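Long-range contacts in 11R-lipoxygenase (Gersemia fruticosa, PDB 3VF1), which is a calcium-dependent lipoxygenase that binds one non-heme iron and probably inserts molecular oxygen into polyunsaturated fatty acids at carbon 11 with R stereochemistry: residues T36-S41 / K59-D64; S41-G46 / M85-E90; E184-L189 / N432-N437. One frame throughout, in Å; residues are numbered along the deposited sequence.

Contact 1: residues T36-S41 / K59-D64; sequences TDASVS and KYFHND. Unlike the reference sequence in segment 59-64: Y60 (reference Asp).
D37 and Y60 lie side by side at one end of the PLAT domain, a C2-like beta sandwich, close to G35 and D58, two residues predicted to bind calcium. Y60 differs from the reference sequence, which has aspartate here. D37 OD2 comes to the edge of the Y60 ring, near its plane, 3.3 Å from CE1. The carboxylate stands nearly upright against the ring, with the two planes 84° apart. The other oxygen, D37 OD1, is met from above the carboxylate plane by the hydroxyl of S39, OG to OD1 3.1 Å. The same hydroxyl reaches across the contact, where K59 N donates to S39 OG over 3.1 Å. With OG anti to the carbonyl carbon and beside its own N (chi1 -59°), S39 connects residues 59-64 to D37. An alanine at S39 would probably leave K59 N without this acceptor and D37 OD1 without its hydroxyl donor, so that the carboxylate could turn more easily. One residue earlier, A38 N donates to K59 O at 2.9 Å. The A38 side chain is an apolar contact point for two residues: CB lies 3.4 Å from F61 CE2, oblique to the ring, and 3.8 Å from K59 CG. That CG is anti to the K59 backbone N (chi1 178°). Further out, K59 NZ forms a salt bridge with D71. F61 also makes a cation-pi contact with R32. Where the pairing runs out, F61 N makes a weak bond to T36 O at 3.4 Å.

Contact 2: residues S41-G46 / M85-E90; sequences SIKLTG and MITLKE
S41 and K89 face each other through their flat peptide groups, a hydrogen-bonded pair in an antiparallel sheet of the PLAT beta sandwich. S41 N lies in the plane of the K89 carbonyl and bonds to K89 O at 2.9 Å. K89 N returns a bond to S41 O. K43 and T87 form the next hydrogen-bonded pair, with K43 N donating to T87 O and T87 N to K43 O. T45 N donates to M85 O. Strands 41-46 and 85-90 run at 160° to each other.

One face of the sheet carries I42, L44, I86 and L88. I42 CD1 meets I86 CD1 at 4.1 Å, the two side chains crossing obliquely. I86 CG1 sits between its backbone N and carbonyl carbon (chi1 70°), leaving CG2 beside the N; this CG2 touches L44 CD2 at 4.0 Å. L88 lies alongside I42, pointing the same way, with CD2 3.9 Å from I42 CB. Strand 100-109 packs on this face through V104, I106 and I101, joining the two sheets of the sandwich.

The other face carries S41, K43, T45, M85, T87 and K89. At one end T45 CB packs on M85 CG at 3.9 Å, and helix 148-164 packs on both residues. This M85 CG likewise sits between its backbone N and carbonyl carbon (chi1 67°). In the middle, K43 CE passes 4.3 Å from T87 OG1. At the far end S41 OG lies 3.5 Å from K89 CB and makes a weak bond to K89 O.

Contact 3: residues E184-L189 / N432-N437; sequences EEPKSL and NTLGRN
The loop around P186 runs past the side of helix 428-438, and the backbones come closest at P186 and T433, 5.8 Å between CA atoms. T433 has the largest share of the contact. Its CG2, anti to the backbone N, points at the peptide link between E185 and P186, 3.4 Å from E185 C. P186 CD packs on the same methyl at 4.0 Å, the two side chains crossing at a slant. The hydroxyl of T433 bonds back to M429 O within the helix. L189 comes from the other direction and slides past T433, with CD1 3.8 Å from OG1. P186 CG also touches L434 CB at 4.2 Å.

The helix belongs to the helix-rich lipoxygenase domain and runs close to the iron site. The L434 side chain lies about 7 Å from that of I698, an iron ligand, and N432 ND2 bonds to the backbone O of H397, another ligand. R436 forms a salt bridge with E401.

N437 makes the polar link between the segments. Its ND2 donates to E184 O at 3.1 Å, with an N-H...O angle of 159°. E184 O lies close to the amide plane, 12° out of it. At the other end of the amide, N437 OD1 accepts a bond from R172 NH2. Within the loop, S188 OG turns back and donates to E185 O at 2.6 Å.

In the fold
From the N terminus, 36-41 leads directly into 41-46, and S41 belongs to both. Contact 1 closes the loop back from 59-64, just after edge strand 55-57. Contact 2 closes later, at 85-90, so the two cross along the chain. They also touch: V40 packs against L88, K89 and E90. Contact 1 joins loops at one end of the PLAT domain, and contact 2 joins neighbouring strands of one of its sheets. Contact 3 opens only after both have closed. It spans 242 residues and brings a loop beyond helix 148-164 against helix 428-438 near the iron. Its nearest atoms are about 13 Å from contact 1.

Contact 1: residues T36-S41 / K59-D64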
loop_
_atom_site.group_PDB
_atom_site.type_symbol
_atom_site.label_atom_id
_atom_site.label_comp_id
_atom_site.label_asym_id
_atom_site.label_seq_id
_atom_site.Cartn_x
_atom_site.Cartn_y
_atom_site.Cartn_z
ATOM N N THR A 36 28.070 17.557 -11.978
ATOM C CA THR A 36 29.286 17.667 -11.179
ATOM C C THR A 36 29.188 18.789 -10.151
ATOM O O THR A 36 29.278 18.549 -8.946
ATOM C CB THR A 36 30.514 17.927 -12.073
ATOM O OG1 THR A 36 30.663 16.854 -13.011
ATOM C CG2 THR A 36 31.777 18.043 -11.231
ATOM N N ASP A 37 29.007 20.015 -10.631
ATOM C CA ASP A 37 28.992 21.182 -9.758
ATOM C C ASP A 37 27.709 21.234 -8.933
ATOM O O ASP A 37 26.687 21.748 -9.387
ATOM C CB ASP A 37 29.139 22.462 -10.584
ATOM C CG ASP A 37 29.683 23.621 -9.772
ATOM O OD1 ASP A 37 28.984 24.078 -8.845
ATOM O OD2 ASP A 37 30.809 24.075 -10.064
ATOM N N ALA A 38 27.767 20.701 -7.717
ATOM C CA ALA A 38 26.609 20.692 -6.830
ATOM C C ALA A 38 26.726 21.782 -5.770
ATOM O O ALA A 38 26.136 21.682 -4.694
ATOM C CB ALA A 38 26.469 19.338 -6.170
ATOM N N SER A 39 27.489 22.825 -6.082
ATOM C CA SER A 39 27.693 23.931 -5.157
ATOM C C SER A 39 26.401 24.709 -4.923
ATOM O O SER A 39 25.604 24.901 -5.840
ATOM C CB SER A 39 28.766 24.878 -5.694
ATOM O OG SER A 39 29.997 24.200 -5.880
ATOM N N VAL A 40 26.208 25.156 -3.686
ATOM C CA VAL A 40 25.032 25.938 -3.322
ATOM C C VAL A 40 25.425 27.046 -2.356
ATOM O O VAL A 40 26.572 27.123 -1.920
ATOM C CB VAL A 40 23.954 25.063 -2.655
ATOM C CG1 VAL A 40 23.494 23.967 -3.604
ATOM C CG2 VAL A 40 24.480 24.470 -1.357
ATOM N N SER A 41 24.466 27.905 -2.030
ATOM C CA SER A 41 24.684 28.951 -1.043
ATOM C C SER A 41 23.728 28.751 0.128
ATOM O O SER A 41 22.600 28.300 -0.058
ATOM C CB SER A 41 24.482 30.332 -1.669
ATOM O OG SER A 41 23.173 30.470 -2.191
ATOM N N LYS A 59 30.601 22.100 -3.658
ATOM C CA LYS A 59 30.482 20.649 -3.679
ATOM C C LYS A 59 30.737 20.125 -5.085
ATOM O O LYS A 59 30.073 20.535 -6.039
ATOM C CB LYS A 59 29.094 20.220 -3.202
ATOM C CG LYS A 59 28.862 18.716 -3.233
ATOM C CD LYS A 59 29.860 17.973 -2.357
ATOM C CE LYS A 59 29.572 16.479 -2.340
ATOM N NZ LYS A 59 30.587 15.714 -1.566
ATOM N N TYR A 60 31.703 19.222 -5.207
ATOM C CA TYR A 60 32.047 18.638 -6.496
ATOM C C TYR A 60 32.050 17.118 -6.403
ATOM O O TYR A 60 32.644 16.544 -5.488
ATOM C CB TYR A 60 33.419 19.133 -6.957
ATOM C CG TYR A 60 33.535 20.640 -7.017
ATOM C CD1 TYR A 60 32.991 21.356 -8.075
ATOM C CD2 TYR A 60 34.192 21.346 -6.018
ATOM C CE1 TYR A 60 33.094 22.732 -8.136
ATOM C CE2 TYR A 60 34.303 22.724 -6.070
ATOM C CZ TYR A 60 33.751 23.411 -7.130
ATOM O OH TYR A 60 33.858 24.782 -7.187
ATOM N N PHE A 61 31.382 16.468 -7.350
ATOM C CA PHE A 61 31.311 15.013 -7.371
ATOM C C PHE A 61 32.397 14.428 -8.267
ATOM O O PHE A 61 32.431 14.688 -9.471
ATOM C CB PHE A 61 29.931 14.550 -7.841
ATOM C CG PHE A 61 28.843 14.767 -6.827
ATOM C CD1 PHE A 61 28.796 14.006 -5.672
ATOM C CD2 PHE A 61 27.866 15.729 -7.031
ATOM C CE1 PHE A 61 27.797 14.200 -4.735
ATOM C CE2 PHE A 61 26.863 15.926 -6.097
ATOM C CZ PHE A 61 26.830 15.161 -4.949
ATOM N N HIS A 62 33.284 13.637 -7.669
ATOM C CA HIS A 62 34.391 13.027 -8.398
ATOM C C HIS A 62 33.870 12.116 -9.506
ATOM O O HIS A 62 34.014 12.422 -10.690
ATOM C CB HIS A 62 35.287 12.232 -7.442
ATOM C CG HIS A 62 35.786 13.030 -6.278
ATOM N ND1 HIS A 62 35.112 13.098 -5.077
ATOM C CD2 HIS A 62 36.892 13.798 -6.131
ATOM C CE1 HIS A 62 35.782 13.870 -4.241
ATOM N NE2 HIS A 62 36.865 14.308 -4.855
ATOM N N ASN A 63 33.264 10.999 -9.115
ATOM C CA ASN A 63 32.691 10.060 -10.072
ATOM C C ASN A 63 31.167 10.092 -10.014
ATOM O O ASN A 63 30.586 10.865 -9.252
ATOM C CB ASN A 63 33.210 8.643 -9.815
ATOM C CG ASN A 63 32.924 8.163 -8.405
ATOM O OD1 ASN A 63 31.882 7.564 -8.140
ATOM N ND2 ASN A 63 33.855 8.417 -7.493
ATOM N N ASP A 64 30.523 9.258 -10.821
ATOM C CA ASP A 64 29.067 9.246 -10.898
ATOM C C ASP A 64 28.444 8.349 -9.829
ATOM O O ASP A 64 27.362 8.640 -9.320
ATOM C CB ASP A 64 28.614 8.783 -12.284
ATOM C CG ASP A 64 27.107 8.836 -12.452
ATOM O OD1 ASP A 64 26.476 9.743 -11.870
ATOM O OD2 ASP A 64 26.554 7.970 -13.162
#

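Contact 2: residues S41-G46 / M85-E90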
loop_
_atom_site.group_PDB
_atom_site.type_symbol
_atom_site.label_atom_id
_atom_site.label_comp_id
_atom_site.label_asym_id
_atom_site.label_seq_id
_atom_site.Cartn_x
_atom_site.Cartn_y
_atom_site.Cartn_z
ATOM N N SER A 41 24.466 27.905 -2.030
ATOM C CA SER A 41 24.684 28.951 -1.043
ATOM C C SER A 41 23.728 28.751 0.128
ATOM O O SER A 41 22.600 28.300 -0.058
ATOM C CB SER A 41 24.482 30.332 -1.669
ATOM O OG SER A 41 23.173 30.470 -2.191
ATOM N N ILE A 42 24.182 29.085 1.333
ATOM C CA ILE A 42 23.381 28.871 2.533
ATOM C C ILE A 42 23.239 30.140 3.375
ATOM O O ILE A 42 24.223 30.667 3.892
ATOM C CB ILE A 42 23.973 27.742 3.407
ATOM C CG1 ILE A 42 23.174 27.605 4.704
ATOM C CG2 ILE A 42 25.445 28.005 3.706
ATOM C CD1 ILE A 42 23.528 26.378 5.511
ATOM N N LYS A 43 22.008 30.628 3.500
ATOM C CA LYS A 43 21.723 31.794 4.331
ATOM C C LYS A 43 21.043 31.375 5.628
ATOM O O LYS A 43 19.933 30.844 5.614
ATOM C CB LYS A 43 20.831 32.789 3.585
ATOM C CG LYS A 43 20.415 33.988 4.431
ATOM C CD LYS A 43 19.660 35.033 3.620
ATOM C CE LYS A 43 18.308 34.522 3.156
ATOM N NZ LYS A 43 17.497 35.600 2.525
ATOM N N LEU A 44 21.712 31.620 6.749
ATOM C CA LEU A 44 21.162 31.278 8.053
ATOM C C LEU A 44 20.170 32.345 8.499
ATOM O O LEU A 44 20.249 33.497 8.071
ATOM C CB LEU A 44 22.281 31.151 9.086
ATOM C CG LEU A 44 23.522 30.381 8.625
ATOM C CD1 LEU A 44 24.435 30.077 9.804
ATOM C CD2 LEU A 44 23.129 29.104 7.902
ATOM N N THR A 45 19.231 31.956 9.356
ATOM C CA THR A 45 18.253 32.892 9.900
ATOM C C THR A 45 17.999 32.593 11.371
ATOM O O THR A 45 17.669 31.467 11.739
ATOM C CB THR A 45 16.917 32.828 9.138
ATOM O OG1 THR A 45 17.127 33.188 7.767
ATOM C CG2 THR A 45 15.903 33.778 9.757
ATOM N N GLY A 46 18.154 33.612 12.209
ATOM C CA GLY A 46 17.987 33.451 13.640
ATOM C C GLY A 46 16.528 33.422 14.051
ATOM O O GLY A 46 15.648 33.819 13.286
ATOM N N MET A 85 16.077 28.435 11.004
ATOM C CA MET A 85 15.975 27.833 9.682
ATOM C C MET A 85 17.143 28.251 8.798
ATOM O O MET A 85 17.875 29.186 9.116
ATOM C CB MET A 85 14.659 28.242 9.021
ATOM C CG MET A 85 14.572 29.718 8.679
ATOM S SD MET A 85 12.939 30.204 8.092
ATOM C CE MET A 85 11.975 30.006 9.587
ATOM N N ILE A 86 17.309 27.544 7.684
ATOM C CA ILE A 86 18.344 27.862 6.711
ATOM C C ILE A 86 17.721 27.918 5.326
ATOM O O ILE A 86 16.677 27.318 5.085
ATOM C CB ILE A 86 19.464 26.804 6.706
ATOM C CG1 ILE A 86 18.948 25.483 6.128
ATOM C CG2 ILE A 86 20.008 26.603 8.114
ATOM C CD1 ILE A 86 19.984 24.377 6.086
ATOM N N THR A 87 18.364 28.641 4.418
ATOM C CA THR A 87 17.896 28.723 3.042
ATOM C C THR A 87 19.004 28.284 2.093
ATOM O O THR A 87 20.152 28.702 2.229
ATOM C CB THR A 87 17.447 30.149 2.680
ATOM O OG1 THR A 87 16.505 30.618 3.654
ATOM C CG2 THR A 87 16.804 30.173 1.302
ATOM N N LEU A 88 18.650 27.438 1.133
ATOM C CA LEU A 88 19.621 26.884 0.200
ATOM C C LEU A 88 19.262 27.267 -1.229
ATOM O O LEU A 88 18.097 27.214 -1.621
ATOM C CB LEU A 88 19.676 25.363 0.343
ATOM C CG LEU A 88 20.203 24.865 1.691
ATOM C CD1 LEU A 88 19.858 23.398 1.897
ATOM C CD2 LEU A 88 21.706 25.079 1.786
ATOM N N LYS A 89 20.270 27.660 -2.001
ATOM C CA LYS A 89 20.061 28.103 -3.374
ATOM C C LYS A 89 21.161 27.559 -4.274
ATOM O O LYS A 89 22.333 27.557 -3.900
ATOM C CB LYS A 89 20.050 29.634 -3.431
ATOM C CG LYS A 89 19.999 30.221 -4.837
ATOM C CD LYS A 89 18.655 29.987 -5.503
ATOM C CE LYS A 89 18.644 30.511 -6.930
ATOM N NZ LYS A 89 17.344 30.255 -7.611
ATOM N N GLU A 90 20.781 27.094 -5.460
ATOM C CA GLU A 90 21.753 26.575 -6.411
ATOM C C GLU A 90 22.794 27.647 -6.716
ATOM O O GLU A 90 22.459 28.761 -7.120
ATOM C CB GLU A 90 21.062 26.099 -7.694
ATOM C CG GLU A 90 20.486 27.210 -8.560
ATOM C CD GLU A 90 21.503 27.795 -9.526
ATOM O OE1 GLU A 90 22.618 27.240 -9.632
ATOM O OE2 GLU A 90 21.185 28.810 -10.179
#

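Contact 3: residues E184-L189 / N432-N437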
loop_
_atom_site.group_PDB
_atom_site.type_symbol
_atom_site.label_atom_id
_atom_site.label_comp_id
_atom_site.label_asym_id
_atom_site.label_seq_id
_atom_site.Cartn_x
_atom_site.Cartn_y
_atom_site.Cartn_z
ATOM N N GLU A 184 1.167 13.958 -15.503
ATOM C CA GLU A 184 0.985 13.188 -16.728
ATOM C C GLU A 184 1.833 11.922 -16.701
ATOM O O GLU A 184 1.417 10.872 -17.192
ATOM C CB GLU A 184 1.346 14.034 -17.948
ATOM C CG GLU A 184 1.052 13.356 -19.276
ATOM C CD GLU A 184 1.234 14.285 -20.462
ATOM O OE1 GLU A 184 1.382 15.507 -20.244
ATOM O OE2 GLU A 184 1.229 13.794 -21.610
ATOM N N GLU A 185 3.022 12.031 -16.120
ATOM C CA GLU A 185 3.930 10.897 -16.000
ATOM C C GLU A 185 4.747 11.011 -14.719
ATOM O O GLU A 185 4.776 12.067 -14.092
ATOM C CB GLU A 185 4.871 10.834 -17.205
ATOM C CG GLU A 185 4.168 10.827 -18.557
ATOM C CD GLU A 185 5.138 10.633 -19.709
ATOM O OE1 GLU A 185 6.279 10.190 -19.454
ATOM O OE2 GLU A 185 4.761 10.924 -20.864
ATOM N N PRO A 186 5.418 9.919 -14.322
ATOM C CA PRO A 186 6.262 9.978 -13.125
ATOM C C PRO A 186 7.306 11.089 -13.206
ATOM O O PRO A 186 7.657 11.673 -12.183
ATOM C CB PRO A 186 6.941 8.606 -13.109
ATOM C CG PRO A 186 6.005 7.714 -13.842
ATOM C CD PRO A 186 5.383 8.567 -14.907
ATOM N N LYS A 187 7.787 11.377 -14.412
ATOM C CA LYS A 187 8.818 12.394 -14.608
ATOM C C LYS A 187 8.281 13.813 -14.447
ATOM O O LYS A 187 9.020 14.723 -14.073
ATOM C CB LYS A 187 9.460 12.246 -15.991
ATOM C CG LYS A 187 10.469 11.113 -16.097
ATOM C CD LYS A 187 11.694 11.387 -15.238
ATOM C CE LYS A 187 12.788 10.359 -15.477
ATOM N NZ LYS A 187 14.003 10.642 -14.664
ATOM N N SER A 188 6.996 14.003 -14.731
ATOM C CA SER A 188 6.390 15.328 -14.635
ATOM C C SER A 188 6.080 15.713 -13.190
ATOM O O SER A 188 5.529 16.783 -12.932
ATOM C CB SER A 188 5.118 15.402 -15.485
ATOM O OG SER A 188 4.177 14.420 -15.091
ATOM N N LEU A 189 6.431 14.840 -12.251
ATOM C CA LEU A 189 6.268 15.136 -10.833
ATOM C C LEU A 189 7.477 15.895 -10.305
ATOM O O LEU A 189 8.568 15.798 -10.867
ATOM C CB LEU A 189 6.101 13.844 -10.029
ATOM C CG LEU A 189 4.759 13.119 -10.113
ATOM C CD1 LEU A 189 4.868 11.748 -9.463
ATOM C CD2 LEU A 189 3.662 13.934 -9.451
ATOM N N ASN A 432 1.517 5.523 -8.257
ATOM C CA ASN A 432 0.139 5.655 -8.724
ATOM C C ASN A 432 0.052 6.355 -10.075
ATOM O O ASN A 432 -0.829 6.058 -10.879
ATOM C CB ASN A 432 -0.710 6.405 -7.699
ATOM C CG ASN A 432 -1.140 5.525 -6.547
ATOM O OD1 ASN A 432 -0.631 4.418 -6.371
ATOM N ND2 ASN A 432 -2.084 6.013 -5.755
ATOM N N THR A 433 0.963 7.290 -10.320
ATOM C CA THR A 433 1.012 7.974 -11.605
ATOM C C THR A 433 1.393 6.973 -12.685
ATOM O O THR A 433 0.842 6.993 -13.784
ATOM C CB THR A 433 2.027 9.129 -11.601
ATOM O OG1 THR A 433 1.640 10.112 -10.631
ATOM C CG2 THR A 433 2.095 9.784 -12.973
ATOM N N LEU A 434 2.340 6.097 -12.363
ATOM C CA LEU A 434 2.732 5.025 -13.265
ATOM C C LEU A 434 1.569 4.056 -13.444
ATOM O O LEU A 434 1.278 3.618 -14.558
ATOM C CB LEU A 434 3.949 4.281 -12.714
ATOM C CG LEU A 434 4.499 3.151 -13.588
ATOM C CD1 LEU A 434 5.141 3.712 -14.847
ATOM C CD2 LEU A 434 5.487 2.302 -12.808
ATOM N N GLY A 435 0.906 3.729 -12.340
ATOM C CA GLY A 435 -0.229 2.825 -12.366
ATOM C C GLY A 435 -1.335 3.321 -13.280
ATOM O O GLY A 435 -1.946 2.545 -14.014
ATOM N N ARG A 436 -1.589 4.624 -13.239
ATOM C CA ARG A 436 -2.636 5.217 -14.061
ATOM C C ARG A 436 -2.334 5.106 -15.554
ATOM O O ARG A 436 -3.212 5.331 -16.386
ATOM C CB ARG A 436 -2.853 6.683 -13.677
ATOM C CG ARG A 436 -3.826 6.876 -12.524
ATOM C CD ARG A 436 -4.089 8.349 -12.249
ATOM N NE ARG A 436 -2.987 8.982 -11.530
ATOM C CZ ARG A 436 -2.837 8.959 -10.208
ATOM N NH1 ARG A 436 -3.715 8.328 -9.438
ATOM N NH2 ARG A 436 -1.800 9.567 -9.649
ATOM N N ASN A 437 -1.098 4.757 -15.893
ATOM C CA ASN A 437 -0.707 4.612 -17.292
ATOM C C ASN A 437 -0.400 3.171 -17.702
ATOM O O ASN A 437 -0.674 2.780 -18.835
ATOM C CB ASN A 437 0.509 5.493 -17.594
ATOM C CG ASN A 437 0.217 6.973 -17.418
ATOM O OD1 ASN A 437 -0.911 7.424 -17.614
ATOM N ND2 ASN A 437 1.239 7.737 -17.050
#